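Local coordinates for protein Exo-beta-1,4-mannosidase (Rhizomucor miehei, PDB 4LYP) that probably releases terminal beta-mannose residues from the non-reducing ends of beta-1,4-mannosides as a family 5 glycoside hydrolase, and also has transglycosylation activity, at residues Gly65-Arg78 with Tyr123-Leu135. Numbering follows the deposited sequence. Where two conformers were deposited one is given.
Sequences GMNLGADDCSGGDR and YNEGVFVGLDYLL
The guanidinium of Arg78 lies flat over one face of the Tyr133 ring, with the two planes only 6° apart. This is a cation-pi stack, with Arg78 CZ 3.5 Å from the ring centroid. Arg78 CD adds a CH-pi contact over the same ring. The group is fixed in its own plane as well. Arg78 NE and NH2 both donate to Gly69 O, side-on, and the NE bond is the shorter at 2.8 Å. The bend of the Arg78 chain at chi3 (-63°) turns the guanidinium back to that carbonyl.

The backbones meet at glycine. Gly130 CA sits 3.3 Å from Met66 O in a CA-H...O contact and makes a second, longer one to Gly69 O. The short helix 65-69 thus comes within 6.7 Å of helix 125-135, axis to axis, at 107°. In the TIM barrel, helix 65-69 follows strand 53-61, and helix 125-140 connects the parallel strands 95-99 and 144-148 in a beta-alpha-beta crossover. The contact packs the short helix and loop that follow one barrel strand against a helix of the outer layer.

Apolar packing lies at Met66. Its CG, anti to the backbone N, touches Val127 CG1 at 3.7 Å and also Leu131 CB.

One water bridges Asp71 N and Gly126 O. Nearby, Ser74 OG donates to Asp71 OD1 and rests 3.4 Å from Gly126 CA.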
# COMPACT_ATOMS: atom_id res chain seq x y z
N GLY A 65 5.82 -4.81 7.12
CA GLY A 65 6.19 -4.35 8.46
C GLY A 65 5.64 -5.24 9.55
O GLY A 65 6.32 -5.54 10.55
N MET A 66 4.33 -5.63 9.48
CA MET A 66 3.74 -6.43 10.54
C MET A 66 4.52 -7.73 10.71
O MET A 66 4.86 -8.15 11.83
CB MET A 66 2.28 -6.65 10.21
CG MET A 66 1.63 -7.81 11.00
SD MET A 66 -0.15 -7.95 10.73
CE MET A 66 -0.16 -8.45 9.01
N ASN A 67 4.84 -8.42 9.59
CA ASN A 67 5.55 -9.68 9.68
C ASN A 67 6.98 -9.53 10.15
O ASN A 67 7.48 -10.39 10.89
CB ASN A 67 5.53 -10.44 8.37
CG ASN A 67 4.25 -11.24 8.18
OD1 ASN A 67 4.19 -12.40 8.72
ND2 ASN A 67 3.30 -10.71 7.56
N LEU A 68 7.66 -8.44 9.80
CA LEU A 68 9.02 -8.22 10.32
C LEU A 68 9.00 -7.79 11.80
O LEU A 68 9.96 -8.11 12.53
CB LEU A 68 9.77 -7.17 9.49
CG LEU A 68 10.26 -7.66 8.13
CD1 LEU A 68 10.89 -6.51 7.41
CD2 LEU A 68 11.21 -8.82 8.24
N GLY A 69 7.93 -7.13 12.28
CA GLY A 69 7.85 -6.75 13.67
C GLY A 69 7.50 -7.91 14.59
O GLY A 69 7.63 -7.77 15.81
N ALA A 70 7.06 -9.03 14.02
CA ALA A 70 6.70 -10.19 14.86
C ALA A 70 7.95 -10.76 15.56
O ALA A 70 9.05 -10.54 15.10
CB ALA A 70 6.09 -11.22 13.92
N ASP A 71 7.72 -11.51 16.64
CA ASP A 71 8.89 -12.12 17.33
C ASP A 71 9.51 -13.18 16.44
O ASP A 71 8.96 -13.60 15.34
CB ASP A 71 8.53 -12.70 18.68
CG ASP A 71 7.45 -13.77 18.62
OD1 ASP A 71 7.24 -14.49 17.60
OD2 ASP A 71 6.86 -13.97 19.74
N ASP A 72 10.68 -13.67 16.82
CA ASP A 72 11.43 -14.60 15.97
C ASP A 72 10.60 -15.86 15.72
O ASP A 72 10.66 -16.40 14.66
CB ASP A 72 12.76 -14.98 16.68
CG ASP A 72 13.78 -13.79 16.64
OD1 ASP A 72 13.58 -12.81 15.84
OD2 ASP A 72 14.78 -13.82 17.38
N CYS A 73 9.89 -16.36 16.76
CA CYS A 73 9.21 -17.62 16.56
C CYS A 73 8.13 -17.53 15.52
O CYS A 73 7.82 -18.53 14.91
CB CYS A 73 8.69 -18.15 17.86
SG CYS A 73 10.14 -18.76 18.79
N SER A 74 7.58 -16.32 15.27
CA SER A 74 6.54 -16.07 14.30
C SER A 74 7.14 -15.56 12.97
O SER A 74 6.42 -15.04 12.12
CB SER A 74 5.56 -15.04 14.81
OG SER A 74 5.01 -15.52 16.04
N GLY A 75 8.46 -15.71 12.79
CA GLY A 75 9.10 -15.40 11.50
C GLY A 75 9.57 -13.95 11.34
O GLY A 75 9.96 -13.57 10.25
N GLY A 76 9.47 -13.16 12.43
CA GLY A 76 9.89 -11.75 12.32
C GLY A 76 11.35 -11.57 12.43
O GLY A 76 12.15 -12.47 12.67
N ASP A 77 11.76 -10.30 12.30
CA ASP A 77 13.13 -9.85 12.57
C ASP A 77 12.97 -8.42 13.06
O ASP A 77 13.12 -7.45 12.31
CB ASP A 77 14.02 -10.01 11.33
CG ASP A 77 15.45 -9.65 11.59
OD1 ASP A 77 15.75 -9.09 12.68
OD2 ASP A 77 16.25 -9.94 10.69
N ARG A 78 12.65 -8.29 14.36
CA ARG A 78 12.15 -7.00 14.87
C ARG A 78 13.27 -5.96 14.84
O ARG A 78 13.02 -4.80 14.56
CB ARG A 78 11.59 -7.23 16.26
CG ARG A 78 10.99 -5.97 16.83
CD ARG A 78 10.36 -6.22 18.24
NE ARG A 78 9.27 -7.16 18.05
CZ ARG A 78 8.90 -8.06 18.99
NH1 ARG A 78 9.51 -8.14 20.19
NH2 ARG A 78 7.95 -8.95 18.73
N TYR A 123 -6.75 -15.60 15.29
CA TYR A 123 -5.60 -14.79 14.99
C TYR A 123 -4.30 -15.45 15.47
O TYR A 123 -4.27 -16.16 16.50
CB TYR A 123 -5.70 -13.39 15.61
CG TYR A 123 -6.71 -12.56 14.86
CD1 TYR A 123 -6.31 -11.75 13.78
CD2 TYR A 123 -8.10 -12.59 15.17
CE1 TYR A 123 -7.24 -11.06 13.07
CE2 TYR A 123 -9.04 -11.90 14.45
CZ TYR A 123 -8.61 -11.11 13.39
OH TYR A 123 -9.50 -10.39 12.67
N ASN A 124 -3.22 -15.20 14.74
CA ASN A 124 -1.87 -15.54 15.18
C ASN A 124 -1.37 -14.34 15.97
O ASN A 124 -1.03 -13.30 15.40
CB ASN A 124 -0.99 -15.81 13.94
CG ASN A 124 0.36 -16.29 14.30
OD1 ASN A 124 0.96 -15.79 15.29
ND2 ASN A 124 0.92 -17.22 13.51
N GLU A 125 -1.39 -14.45 17.28
CA GLU A 125 -1.06 -13.34 18.16
C GLU A 125 0.35 -12.89 17.93
O GLU A 125 0.66 -11.71 18.06
CB GLU A 125 -1.31 -13.72 19.61
CG GLU A 125 -0.92 -12.65 20.59
CD GLU A 125 -1.72 -11.31 20.50
OE1 GLU A 125 -1.32 -10.36 21.23
OE2 GLU A 125 -2.70 -11.19 19.75
N GLY A 126 1.29 -13.80 17.61
CA GLY A 126 2.67 -13.38 17.33
C GLY A 126 2.65 -12.37 16.16
O GLY A 126 3.41 -11.35 16.16
N VAL A 127 1.90 -12.63 15.14
CA VAL A 127 1.89 -11.75 13.98
C VAL A 127 1.16 -10.42 14.36
O VAL A 127 1.62 -9.35 14.02
CB VAL A 127 1.21 -12.43 12.75
CG1 VAL A 127 1.08 -11.46 11.59
CG2 VAL A 127 2.00 -13.66 12.36
N PHE A 128 0.07 -10.49 15.10
CA PHE A 128 -0.60 -9.29 15.54
C PHE A 128 0.29 -8.39 16.35
O PHE A 128 0.28 -7.16 16.20
CB PHE A 128 -1.89 -9.68 16.28
CG PHE A 128 -3.09 -8.80 16.01
CD1 PHE A 128 -3.00 -7.41 15.80
CD2 PHE A 128 -4.38 -9.42 15.91
CE1 PHE A 128 -4.15 -6.66 15.52
CE2 PHE A 128 -5.53 -8.65 15.74
CZ PHE A 128 -5.43 -7.30 15.49
N VAL A 129 1.08 -9.00 17.24
CA VAL A 129 2.03 -8.19 18.03
C VAL A 129 3.02 -7.49 17.10
O VAL A 129 3.50 -6.40 17.43
CB VAL A 129 2.66 -9.10 19.12
CG1 VAL A 129 3.91 -8.43 19.71
CG2 VAL A 129 1.68 -9.44 20.21
N GLY A 130 3.37 -8.10 15.96
CA GLY A 130 4.24 -7.40 15.03
C GLY A 130 3.63 -6.10 14.56
O GLY A 130 4.34 -5.11 14.35
N LEU A 131 2.32 -6.10 14.31
CA LEU A 131 1.65 -4.84 13.92
C LEU A 131 1.69 -3.83 15.08
O LEU A 131 1.93 -2.62 14.85
CB LEU A 131 0.18 -5.16 13.49
CG LEU A 131 -0.63 -3.98 12.93
CD1 LEU A 131 0.04 -3.30 11.75
CD2 LEU A 131 -1.98 -4.51 12.53
N ASP A 132 1.57 -4.27 16.34
CA ASP A 132 1.69 -3.36 17.46
C ASP A 132 3.08 -2.73 17.46
O ASP A 132 3.22 -1.54 17.67
CB ASP A 132 1.57 -4.15 18.81
CG ASP A 132 0.19 -4.69 19.10
OD1 ASP A 132 -0.82 -4.30 18.47
OD2 ASP A 132 0.12 -5.54 20.03
N TYR A 133 4.14 -3.52 17.27
CA TYR A 133 5.49 -3.00 17.26
C TYR A 133 5.73 -2.08 16.06
O TYR A 133 6.40 -1.05 16.19
CB TYR A 133 6.55 -4.11 17.24
CG TYR A 133 6.89 -4.64 18.60
CD1 TYR A 133 7.75 -3.96 19.40
CD2 TYR A 133 6.26 -5.80 19.10
CE1 TYR A 133 8.07 -4.45 20.69
CE2 TYR A 133 6.55 -6.28 20.37
CZ TYR A 133 7.43 -5.60 21.16
OH TYR A 133 7.76 -6.06 22.41
N LEU A 134 5.18 -2.43 14.89
CA LEU A 134 5.27 -1.53 13.74
C LEU A 134 4.74 -0.15 14.06
O LEU A 134 5.40 0.86 13.86
CB LEU A 134 4.55 -2.19 12.56
CG LEU A 134 4.43 -1.27 11.30
CD1 LEU A 134 5.80 -0.92 10.75
CD2 LEU A 134 3.61 -2.02 10.28
N LEU A 135 3.54 -0.11 14.65
CA LEU A 135 2.90 1.15 14.93
C LEU A 135 3.61 1.90 16.04
O LEU A 135 3.67 3.13 16.01
CB LEU A 135 1.43 0.95 15.28
CG LEU A 135 0.56 0.56 14.07
CD1 LEU A 135 -0.85 0.11 14.48
CD2 LEU A 135 0.44 1.74 13.10
O HOH W 1 5.46 -10.99 17.98